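Local coordinates for glycosylation Associate Protein 2 (Streptococcus agalactiae serotype V, PDB 6OYC), which probably acts with its partners Gap1 and Gap3 in the glycosylation and accessory Sec export of a serine-rich surface adhesin, at residues G125-Q136 with P256-L266; G281-D289 with F323-L331. All coordinates share one frame; numbering follows the deposited sequence.

Contact 1 of 2, residues G125-Q136 with P256-L266; sequences GLFIGQYGEKLQ and PLHRRNGRGGL
The carbonyl oxygen of Phe127 is gripped twice by one guanidinium: Arg263 NH1 reaches Phe127 O at 2.7 Å, in the carbonyl plane and on a lone pair, while Arg263 NH2 meets the same oxygen less directly, with an N-H···O angle of 136°. NH1 also donates to Gly125 O at 2.9 Å, standing above that carbonyl's plane. Both acceptors lie at the guanidinium edge, and the extended chain of Arg263 carries its flat group over the face of the Phe127 ring, the planes 15° apart. This stack is a cation-pi contact, with Arg263 CZ 3.9 Å from the ring centroid; edge bonds and ring together fix the rotation of the guanidinium. Arg263 NE adds a bond to Phe269 O.

Further along, Arg259 bends at chi2 (102°), which turns its guanidinium across the Glu133 carboxylate. Glu133 OE1 sits 3.5 Å from Arg259 NH2, well out of the guanidinium plane, and so contributes charge attraction without a directed N-H. A water joins the pair instead, donating to Glu133 OE2 and accepting from Arg259 NE. Tyr131 presents its ring edge to one face of this guanidinium. On the other side of the sheet, Lys134 CG lies over the His258 ring, 3.4 Å from His258 ND1, a nitrogen that bonds Glu308.

Paired backbone bonds between Glu133 and Arg259 (Arg259 N to Glu133 O, 2.9 Å) and between Leu135 and Leu257 define antiparallel pairing. Strand 132-135 thus lines one side of strand 251-262, whose other neighbours include strand 185-195, in an antiparallel beta-sheet.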
loop_
_atom_site.group_PDB
_atom_site.type_symbol
_atom_site.label_atom_id
_atom_site.label_comp_id
_atom_site.label_asym_id
_atom_site.label_seq_id
_atom_site.Cartn_x
_atom_site.Cartn_y
_atom_site.Cartn_z
ATOM N N GLY B 125 -3.414 -6.910 -15.199
ATOM C CA GLY B 125 -3.418 -6.743 -13.758
ATOM C C GLY B 125 -2.651 -7.779 -12.963
ATOM O O GLY B 125 -2.672 -7.727 -11.732
ATOM N N LEU B 126 -1.957 -8.705 -13.632
ATOM C CA LEU B 126 -1.309 -9.831 -12.963
ATOM C C LEU B 126 0.213 -9.718 -12.984
ATOM O O LEU B 126 0.913 -10.707 -12.764
ATOM C CB LEU B 126 -1.766 -11.152 -13.590
ATOM C CG LEU B 126 -3.237 -11.565 -13.355
ATOM C CD1 LEU B 126 -3.658 -12.841 -14.109
ATOM C CD2 LEU B 126 -3.503 -11.728 -11.863
ATOM N N PHE B 127 0.739 -8.529 -13.254
ATOM C CA PHE B 127 2.183 -8.344 -13.290
ATOM C C PHE B 127 2.782 -8.511 -11.893
ATOM O O PHE B 127 2.116 -8.310 -10.870
ATOM C CB PHE B 127 2.543 -6.955 -13.865
ATOM C CG PHE B 127 1.901 -5.789 -13.117
ATOM C CD1 PHE B 127 0.631 -5.333 -13.463
ATOM C CD2 PHE B 127 2.563 -5.172 -12.053
ATOM C CE1 PHE B 127 0.034 -4.273 -12.773
ATOM C CE2 PHE B 127 1.971 -4.117 -11.343
ATOM C CZ PHE B 127 0.702 -3.669 -11.708
ATOM N N ILE B 128 4.055 -8.864 -11.863
ATOM C CA ILE B 128 4.804 -8.949 -10.617
ATOM C C ILE B 128 5.415 -7.585 -10.314
ATOM O O ILE B 128 5.817 -6.842 -11.209
ATOM C CB ILE B 128 5.880 -10.049 -10.711
ATOM C CG1 ILE B 128 6.708 -9.819 -11.973
ATOM C CG2 ILE B 128 5.233 -11.428 -10.756
ATOM C CD1 ILE B 128 7.918 -10.690 -12.092
ATOM N N GLY B 129 5.510 -7.254 -9.037
ATOM C CA GLY B 129 6.069 -5.981 -8.632
ATOM C C GLY B 129 4.993 -4.966 -8.279
ATOM O O GLY B 129 3.789 -5.180 -8.461
ATOM N N GLN B 130 5.455 -3.844 -7.745
ATOM C CA GLN B 130 4.598 -2.719 -7.407
ATOM C C GLN B 130 5.356 -1.448 -7.748
ATOM O O GLN B 130 6.590 -1.436 -7.710
ATOM C CB GLN B 130 4.235 -2.732 -5.915
ATOM C CG GLN B 130 5.458 -2.971 -5.028
ATOM C CD GLN B 130 5.171 -2.968 -3.526
ATOM O OE1 GLN B 130 4.154 -2.434 -3.061
ATOM N NE2 GLN B 130 6.083 -3.560 -2.756
ATOM N N TYR B 131 4.623 -0.383 -8.088
ATOM C CA TYR B 131 5.265 0.924 -8.224
ATOM C C TYR B 131 4.252 2.054 -8.124
ATOM O O TYR B 131 3.121 1.950 -8.605
ATOM C CB TYR B 131 6.033 1.097 -9.541
ATOM C CG TYR B 131 6.928 2.335 -9.505
ATOM C CD1 TYR B 131 8.010 2.411 -8.622
ATOM C CD2 TYR B 131 6.661 3.442 -10.304
ATOM C CE1 TYR B 131 8.819 3.538 -8.561
ATOM C CE2 TYR B 131 7.480 4.581 -10.261
ATOM C CZ TYR B 131 8.556 4.619 -9.384
ATOM O OH TYR B 131 9.369 5.736 -9.311
ATOM N N GLY B 132 4.699 3.148 -7.526
ATOM C CA GLY B 132 3.983 4.406 -7.583
ATOM C C GLY B 132 4.939 5.531 -7.274
ATOM O O GLY B 132 6.017 5.313 -6.710
ATOM N N GLU B 133 4.546 6.741 -7.664
ATOM C CA GLU B 133 5.292 7.933 -7.292
ATOM C C GLU B 133 4.379 9.137 -7.454
ATOM O O GLU B 133 3.275 9.043 -7.999
ATOM C CB GLU B 133 6.585 8.075 -8.109
ATOM C CG GLU B 133 6.395 8.518 -9.540
ATOM C CD GLU B 133 7.730 8.660 -10.284
ATOM O OE1 GLU B 133 8.602 7.789 -10.138
ATOM O OE2 GLU B 133 7.913 9.642 -11.023
ATOM N N LYS B 134 4.843 10.265 -6.936
ATOM C CA LYS B 134 4.057 11.488 -6.857
ATOM C C LYS B 134 4.637 12.561 -7.775
ATOM O O LYS B 134 5.856 12.707 -7.886
ATOM C CB LYS B 134 4.006 12.013 -5.408
ATOM C CG LYS B 134 2.956 11.316 -4.537
ATOM C CD LYS B 134 3.266 11.423 -3.073
ATOM C CE LYS B 134 4.297 10.366 -2.648
ATOM N NZ LYS B 134 4.560 10.467 -1.191
ATOM N N LEU B 135 3.752 13.276 -8.468
ATOM C CA LEU B 135 4.076 14.561 -9.074
ATOM C C LEU B 135 3.685 15.615 -8.048
ATOM O O LEU B 135 2.489 15.810 -7.770
ATOM C CB LEU B 135 3.331 14.750 -10.395
ATOM C CG LEU B 135 3.900 13.947 -11.570
ATOM C CD1 LEU B 135 3.459 12.467 -11.526
ATOM C CD2 LEU B 135 3.481 14.555 -12.875
ATOM N N GLN B 136 4.692 16.247 -7.449
ATOM C CA GLN B 136 4.497 17.227 -6.389
ATOM C C GLN B 136 4.099 18.590 -6.968
ATOM O O GLN B 136 4.399 18.911 -8.124
ATOM C CB GLN B 136 5.775 17.359 -5.551
ATOM C CG GLN B 136 6.237 16.056 -4.881
ATOM C CD GLN B 136 5.339 15.646 -3.706
ATOM O OE1 GLN B 136 4.441 16.386 -3.295
ATOM N NE2 GLN B 136 5.582 14.467 -3.170
ATOM N N PRO B 256 -0.352 16.252 -3.710
ATOM C CA PRO B 256 0.362 15.431 -4.687
ATOM C C PRO B 256 -0.590 14.798 -5.689
ATOM O O PRO B 256 -1.727 14.443 -5.371
ATOM C CB PRO B 256 1.040 14.354 -3.825
ATOM C CG PRO B 256 0.993 14.878 -2.419
ATOM C CD PRO B 256 -0.236 15.717 -2.343
ATOM N N LEU B 257 -0.099 14.643 -6.916
ATOM C CA LEU B 257 -0.741 13.800 -7.917
ATOM C C LEU B 257 -0.003 12.465 -7.927
ATOM O O LEU B 257 1.178 12.406 -8.288
ATOM C CB LEU B 257 -0.716 14.469 -9.295
ATOM C CG LEU B 257 -0.979 13.562 -10.497
ATOM C CD1 LEU B 257 -2.413 13.036 -10.440
ATOM C CD2 LEU B 257 -0.736 14.305 -11.820
ATOM N N HIS B 258 -0.693 11.398 -7.521
ATOM C CA HIS B 258 -0.125 10.056 -7.480
ATOM C C HIS B 258 -0.313 9.375 -8.817
ATOM O O HIS B 258 -1.390 9.457 -9.419
ATOM C CB HIS B 258 -0.796 9.193 -6.411
ATOM C CG HIS B 258 -0.708 9.753 -5.032
ATOM N ND1 HIS B 258 0.242 9.341 -4.126
ATOM C CD2 HIS B 258 -1.468 10.673 -4.392
ATOM C CE1 HIS B 258 0.071 9.990 -2.988
ATOM N NE2 HIS B 258 -0.963 10.799 -3.121
ATOM N N ARG B 259 0.707 8.628 -9.239
ATOM C CA ARG B 259 0.566 7.728 -10.377
ATOM C C ARG B 259 1.125 6.362 -10.011
ATOM O O ARG B 259 2.193 6.267 -9.402
ATOM C CB ARG B 259 1.259 8.295 -11.621
ATOM C CG ARG B 259 2.778 8.413 -11.524
ATOM C CD ARG B 259 3.388 7.274 -12.291
ATOM N NE ARG B 259 4.812 7.462 -12.494
ATOM C CZ ARG B 259 5.632 6.509 -12.924
ATOM N NH1 ARG B 259 5.161 5.293 -13.198
ATOM N NH2 ARG B 259 6.915 6.770 -13.087
ATOM N N ARG B 260 0.399 5.299 -10.373
ATOM C CA ARG B 260 0.691 3.949 -9.896
ATOM C C ARG B 260 0.528 2.930 -11.014
ATOM O O ARG B 260 -0.315 3.087 -11.908
ATOM C CB ARG B 260 -0.231 3.558 -8.714
ATOM C CG ARG B 260 -0.002 4.399 -7.466
ATOM C CD ARG B 260 -1.141 4.309 -6.436
ATOM N NE ARG B 260 -0.932 5.295 -5.375
ATOM C CZ ARG B 260 -1.913 5.926 -4.744
ATOM N NH1 ARG B 260 -3.176 5.660 -5.053
ATOM N NH2 ARG B 260 -1.633 6.806 -3.793
ATOM N N ASN B 261 1.337 1.869 -10.954
ATOM C CA ASN B 261 1.039 0.676 -11.743
ATOM C C ASN B 261 -0.227 0.042 -11.167
ATOM O O ASN B 261 -0.250 -0.351 -9.995
ATOM C CB ASN B 261 2.195 -0.319 -11.711
ATOM C CG ASN B 261 3.484 0.209 -12.362
ATOM O OD1 ASN B 261 3.551 1.342 -12.872
ATOM N ND2 ASN B 261 4.524 -0.620 -12.328
ATOM N N GLY B 262 -1.281 -0.032 -11.978
ATOM C CA GLY B 262 -2.587 -0.446 -11.499
ATOM C C GLY B 262 -3.017 -1.809 -12.009
ATOM O O GLY B 262 -2.527 -2.302 -13.030
ATOM N N ARG B 263 -3.961 -2.422 -11.309
ATOM C CA ARG B 263 -4.408 -3.766 -11.640
ATOM C C ARG B 263 -5.881 -3.808 -12.023
ATOM O O ARG B 263 -6.445 -4.898 -12.163
ATOM C CB ARG B 263 -4.113 -4.705 -10.464
ATOM C CG ARG B 263 -2.618 -4.742 -10.123
ATOM C CD ARG B 263 -2.321 -5.701 -8.976
ATOM N NE ARG B 263 -0.905 -5.683 -8.627
ATOM C CZ ARG B 263 0.020 -6.473 -9.169
ATOM N NH1 ARG B 263 -0.308 -7.376 -10.102
ATOM N NH2 ARG B 263 1.280 -6.351 -8.776
ATOM N N GLY B 264 -6.516 -2.648 -12.196
ATOM C CA GLY B 264 -7.880 -2.616 -12.668
ATOM C C GLY B 264 -8.890 -3.258 -11.753
ATOM O O GLY B 264 -9.967 -3.641 -12.215
ATOM N N GLY B 265 -8.574 -3.404 -10.467
ATOM C CA GLY B 265 -9.464 -4.089 -9.534
ATOM C C GLY B 265 -8.873 -5.312 -8.852
ATOM O O GLY B 265 -9.440 -5.774 -7.858
ATOM N N LEU B 266 -7.755 -5.856 -9.323
ATOM C CA LEU B 266 -7.157 -7.053 -8.748
ATOM C C LEU B 266 -6.215 -6.768 -7.583
ATOM O O LEU B 266 -5.656 -7.717 -7.014
ATOM C CB LEU B 266 -6.403 -7.823 -9.836
ATOM C CG LEU B 266 -7.192 -8.739 -10.773
ATOM C CD1 LEU B 266 -8.569 -8.219 -11.105
ATOM C CD2 LEU B 266 -6.373 -9.061 -12.034
HETATM O O HOH W 1 1.704 -1.416 -8.468
HETATM O O HOH W 2 6.065 9.960 -12.748
#

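Contact 2 of 2, residues G281-D289 with F323-L331; sequences GHEFMTYFD and FMLICDPRL
Phe323 and Tyr287 meet through different first torsions: CG of Phe323 stands between its backbone N and carbonyl carbon (chi1 71°), whereas that of Tyr287 lies opposite the backbone N (chi1 178°). The Phe323 ring thereby leans back over the partner strand, bringing CE2 to 4.0 Å from Tyr287 CE2 at the tyrosine's ring edge and CE1 to 3.5 Å from Asp289 CB. On the opposite face of the sheet, the extended Met324 chain brings CE to Thr286 CG2 at 3.6 Å.

Antiparallel pairing is established by reciprocal backbone bonds at Met285-Cys327, Tyr287-Leu325 and Asp289-Phe323; the shortest runs from Leu325 N to Tyr287 O, 2.7 Å.

Past the strand, Arg330 lays CD over the face of the His282 ring, a CH-pi contact 3.8 Å from the centroid; the bend at chi3 then turns the guanidinium toward Asp328. It grips Asp328 side-on, NE to OD1 and NH2 to OD2, both 2.8 Å. OD1 also accepts from Arg330 N, on the opposite face of the carboxylate plane, closing an Asx turn.

Strand 283-289 lies between strands 274-277 and 323-327 in the mixed sheet; strand 297-301 flanks 323-327 beyond, and helix 341-358 packs on Phe284.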
loop_
_atom_site.group_PDB
_atom_site.type_symbol
_atom_site.label_atom_id
_atom_site.label_comp_id
_atom_site.label_asym_id
_atom_site.label_seq_id
_atom_site.Cartn_x
_atom_site.Cartn_y
_atom_site.Cartn_z
ATOM N N GLY B 281 -8.859 12.874 1.157
ATOM C CA GLY B 281 -8.029 12.212 0.167
ATOM C C GLY B 281 -6.700 11.719 0.686
ATOM O O GLY B 281 -5.786 11.476 -0.113
ATOM N N HIS B 282 -6.554 11.579 2.001
ATOM C CA HIS B 282 -5.378 10.961 2.586
ATOM C C HIS B 282 -5.551 9.455 2.561
ATOM O O HIS B 282 -6.566 8.941 3.037
ATOM C CB HIS B 282 -5.178 11.440 4.022
ATOM C CG HIS B 282 -4.508 12.768 4.119
ATOM N ND1 HIS B 282 -4.075 13.294 5.316
ATOM C CD2 HIS B 282 -4.201 13.684 3.168
ATOM C CE1 HIS B 282 -3.523 14.477 5.097
ATOM N NE2 HIS B 282 -3.588 14.737 3.802
ATOM N N GLU B 283 -4.567 8.749 2.002
ATOM C CA GLU B 283 -4.633 7.310 1.831
ATOM C C GLU B 283 -3.663 6.592 2.758
ATOM O O GLU B 283 -2.637 7.143 3.169
ATOM C CB GLU B 283 -4.308 6.884 0.392
ATOM C CG GLU B 283 -5.022 7.683 -0.697
ATOM C CD GLU B 283 -4.352 7.534 -2.065
ATOM O OE1 GLU B 283 -4.879 6.815 -2.942
ATOM O OE2 GLU B 283 -3.281 8.135 -2.257
ATOM N N PHE B 284 -4.014 5.342 3.067
ATOM C CA PHE B 284 -3.052 4.308 3.404
ATOM C C PHE B 284 -3.474 3.043 2.680
ATOM O O PHE B 284 -4.624 2.902 2.248
ATOM C CB PHE B 284 -2.932 4.056 4.936
ATOM C CG PHE B 284 -4.200 3.536 5.602
ATOM C CD1 PHE B 284 -5.191 4.415 6.041
ATOM C CD2 PHE B 284 -4.374 2.171 5.840
ATOM C CE1 PHE B 284 -6.340 3.935 6.673
ATOM C CE2 PHE B 284 -5.521 1.683 6.479
ATOM C CZ PHE B 284 -6.503 2.561 6.890
ATOM N N MET B 285 -2.535 2.122 2.537
ATOM C CA MET B 285 -2.827 0.854 1.892
ATOM C C MET B 285 -2.465 -0.295 2.822
ATOM O O MET B 285 -1.594 -0.170 3.688
ATOM C CB MET B 285 -2.078 0.713 0.562
ATOM C CG MET B 285 -2.674 1.583 -0.520
ATOM S SD MET B 285 -2.180 3.286 -0.322
ATOM C CE MET B 285 -2.796 3.955 -1.882
ATOM N N THR B 286 -3.131 -1.426 2.630
ATOM C CA THR B 286 -2.850 -2.603 3.430
ATOM C C THR B 286 -2.733 -3.808 2.519
ATOM O O THR B 286 -3.413 -3.905 1.499
ATOM C CB THR B 286 -3.951 -2.844 4.500
ATOM O OG1 THR B 286 -5.215 -3.016 3.855
ATOM C CG2 THR B 286 -4.045 -1.665 5.464
ATOM N N TYR B 287 -1.851 -4.724 2.893
ATOM C CA TYR B 287 -1.765 -6.021 2.244
ATOM C C TYR B 287 -1.868 -7.097 3.313
ATOM O O TYR B 287 -1.243 -6.986 4.370
ATOM C CB TYR B 287 -0.458 -6.181 1.466
ATOM C CG TYR B 287 -0.371 -7.554 0.849
ATOM C CD1 TYR B 287 -1.118 -7.863 -0.271
ATOM C CD2 TYR B 287 0.407 -8.554 1.426
ATOM C CE1 TYR B 287 -1.076 -9.100 -0.828
ATOM C CE2 TYR B 287 0.459 -9.812 0.880
ATOM C CZ TYR B 287 -0.287 -10.079 -0.249
ATOM O OH TYR B 287 -0.248 -11.321 -0.814
ATOM N N PHE B 288 -2.639 -8.146 3.038
ATOM C CA PHE B 288 -2.886 -9.167 4.053
ATOM C C PHE B 288 -2.781 -10.565 3.454
ATOM O O PHE B 288 -3.417 -10.852 2.437
ATOM C CB PHE B 288 -4.260 -8.957 4.697
ATOM C CG PHE B 288 -4.744 -10.121 5.532
ATOM C CD1 PHE B 288 -4.155 -10.412 6.761
ATOM C CD2 PHE B 288 -5.816 -10.891 5.105
ATOM C CE1 PHE B 288 -4.624 -11.479 7.543
ATOM C CE2 PHE B 288 -6.295 -11.947 5.881
ATOM C CZ PHE B 288 -5.695 -12.242 7.103
ATOM N N ASP B 289 -1.986 -11.420 4.093
ATOM C CA ASP B 289 -1.822 -12.826 3.703
ATOM C C ASP B 289 -2.074 -13.682 4.942
ATOM O O ASP B 289 -1.261 -13.639 5.889
ATOM C CB ASP B 289 -0.422 -13.081 3.135
ATOM C CG ASP B 289 -0.252 -14.489 2.539
ATOM O OD1 ASP B 289 -1.117 -15.370 2.734
ATOM O OD2 ASP B 289 0.772 -14.723 1.866
ATOM N N PHE B 323 0.316 -12.365 8.021
ATOM C CA PHE B 323 0.943 -11.052 8.103
ATOM C C PHE B 323 0.173 -9.983 7.338
ATOM O O PHE B 323 -0.563 -10.250 6.380
ATOM C CB PHE B 323 2.404 -11.095 7.629
ATOM C CG PHE B 323 2.593 -11.299 6.144
ATOM C CD1 PHE B 323 2.646 -12.573 5.608
ATOM C CD2 PHE B 323 2.792 -10.204 5.293
ATOM C CE1 PHE B 323 2.863 -12.776 4.255
ATOM C CE2 PHE B 323 3.016 -10.386 3.926
ATOM C CZ PHE B 323 3.047 -11.673 3.401
ATOM N N MET B 324 0.367 -8.755 7.792
ATOM C CA MET B 324 -0.250 -7.578 7.220
ATOM C C MET B 324 0.840 -6.545 6.994
ATOM O O MET B 324 1.744 -6.400 7.826
ATOM C CB MET B 324 -1.332 -7.036 8.148
ATOM C CG MET B 324 -2.277 -6.041 7.529
ATOM S SD MET B 324 -3.561 -5.627 8.732
ATOM C CE MET B 324 -4.312 -4.175 7.987
ATOM N N LEU B 325 0.779 -5.866 5.849
ATOM C CA LEU B 325 1.647 -4.729 5.563
ATOM C C LEU B 325 0.814 -3.458 5.477
ATOM O O LEU B 325 -0.326 -3.479 5.005
ATOM C CB LEU B 325 2.416 -4.931 4.263
ATOM C CG LEU B 325 2.988 -6.325 4.019
ATOM C CD1 LEU B 325 3.634 -6.360 2.636
ATOM C CD2 LEU B 325 3.994 -6.696 5.121
ATOM N N ILE B 326 1.383 -2.353 5.948
ATOM C CA ILE B 326 0.738 -1.043 5.951
ATOM C C ILE B 326 1.763 -0.028 5.459
ATOM O O ILE B 326 2.887 0.019 5.974
ATOM C CB ILE B 326 0.220 -0.664 7.356
ATOM C CG1 ILE B 326 -0.370 -1.899 8.066
ATOM C CG2 ILE B 326 -0.794 0.477 7.281
ATOM C CD1 ILE B 326 -1.211 -1.593 9.279
ATOM N N CYS B 327 1.384 0.776 4.469
ATOM C CA CYS B 327 2.244 1.841 3.969
ATOM C C CYS B 327 1.440 3.131 3.847
ATOM O O CYS B 327 0.209 3.114 3.744
ATOM C CB CYS B 327 2.866 1.487 2.614
ATOM S SG CYS B 327 1.644 1.354 1.290
ATOM N N ASP B 328 2.159 4.247 3.870
ATOM C CA ASP B 328 1.565 5.584 3.915
ATOM C C ASP B 328 2.158 6.391 2.768
ATOM O O ASP B 328 3.338 6.794 2.839
ATOM C CB ASP B 328 1.832 6.238 5.269
ATOM C CG ASP B 328 1.380 7.675 5.336
ATOM O OD1 ASP B 328 0.781 8.171 4.357
ATOM O OD2 ASP B 328 1.626 8.319 6.390
ATOM N N PRO B 329 1.413 6.624 1.693
ATOM C CA PRO B 329 1.991 7.264 0.502
ATOM C C PRO B 329 1.919 8.784 0.486
ATOM O O PRO B 329 2.189 9.367 -0.564
ATOM C CB PRO B 329 1.117 6.687 -0.622
ATOM C CG PRO B 329 -0.263 6.627 0.022
ATOM C CD PRO B 329 0.013 6.202 1.472
ATOM N N ARG B 330 1.552 9.438 1.582
ATOM C CA ARG B 330 1.314 10.876 1.562
ATOM C C ARG B 330 2.626 11.661 1.572
ATOM O O ARG B 330 3.698 11.133 1.887
ATOM C CB ARG B 330 0.439 11.285 2.752
ATOM C CG ARG B 330 -0.954 10.635 2.734
ATOM C CD ARG B 330 -1.694 10.818 4.058
ATOM N NE ARG B 330 -0.958 10.212 5.169
ATOM C CZ ARG B 330 -1.150 10.504 6.454
ATOM N NH1 ARG B 330 -2.070 11.390 6.813
ATOM N NH2 ARG B 330 -0.423 9.903 7.386
ATOM N N LEU B 331 2.526 12.934 1.195
ATOM C CA LEU B 331 3.614 13.922 1.300
ATOM C C LEU B 331 4.794 13.459 0.441
ATOM O O LEU B 331 4.586 13.013 -0.697
ATOM C CB LEU B 331 3.948 14.145 2.743
ATOM C CG LEU B 331 2.885 14.830 3.588
ATOM C CD1 LEU B 331 3.509 15.374 4.872
ATOM C CD2 LEU B 331 2.188 15.935 2.804
#

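How the contacts relate
Both contacts are antiparallel strand pairs, but in different sheets: 125-136 with 256-266 belongs to an antiparallel sheet, and 281-289 with 323-331 to a mixed one resembling that of alpha/beta-hydrolases, the clan to which the family belongs. Contact 2 is wholly buried and relies mainly on apolar and aromatic side chains, with its ion pair confined to one end. Contact 1 is only partly buried, and arginines, carbonyls and waters do more of the work. Their centres lie 13 Å apart, and the sheets are joined directly: Arg260 NH2 forms a salt bridge with Glu283 OE2 at 2.6 Å, and Lys134 NZ probably donates to Leu331 O.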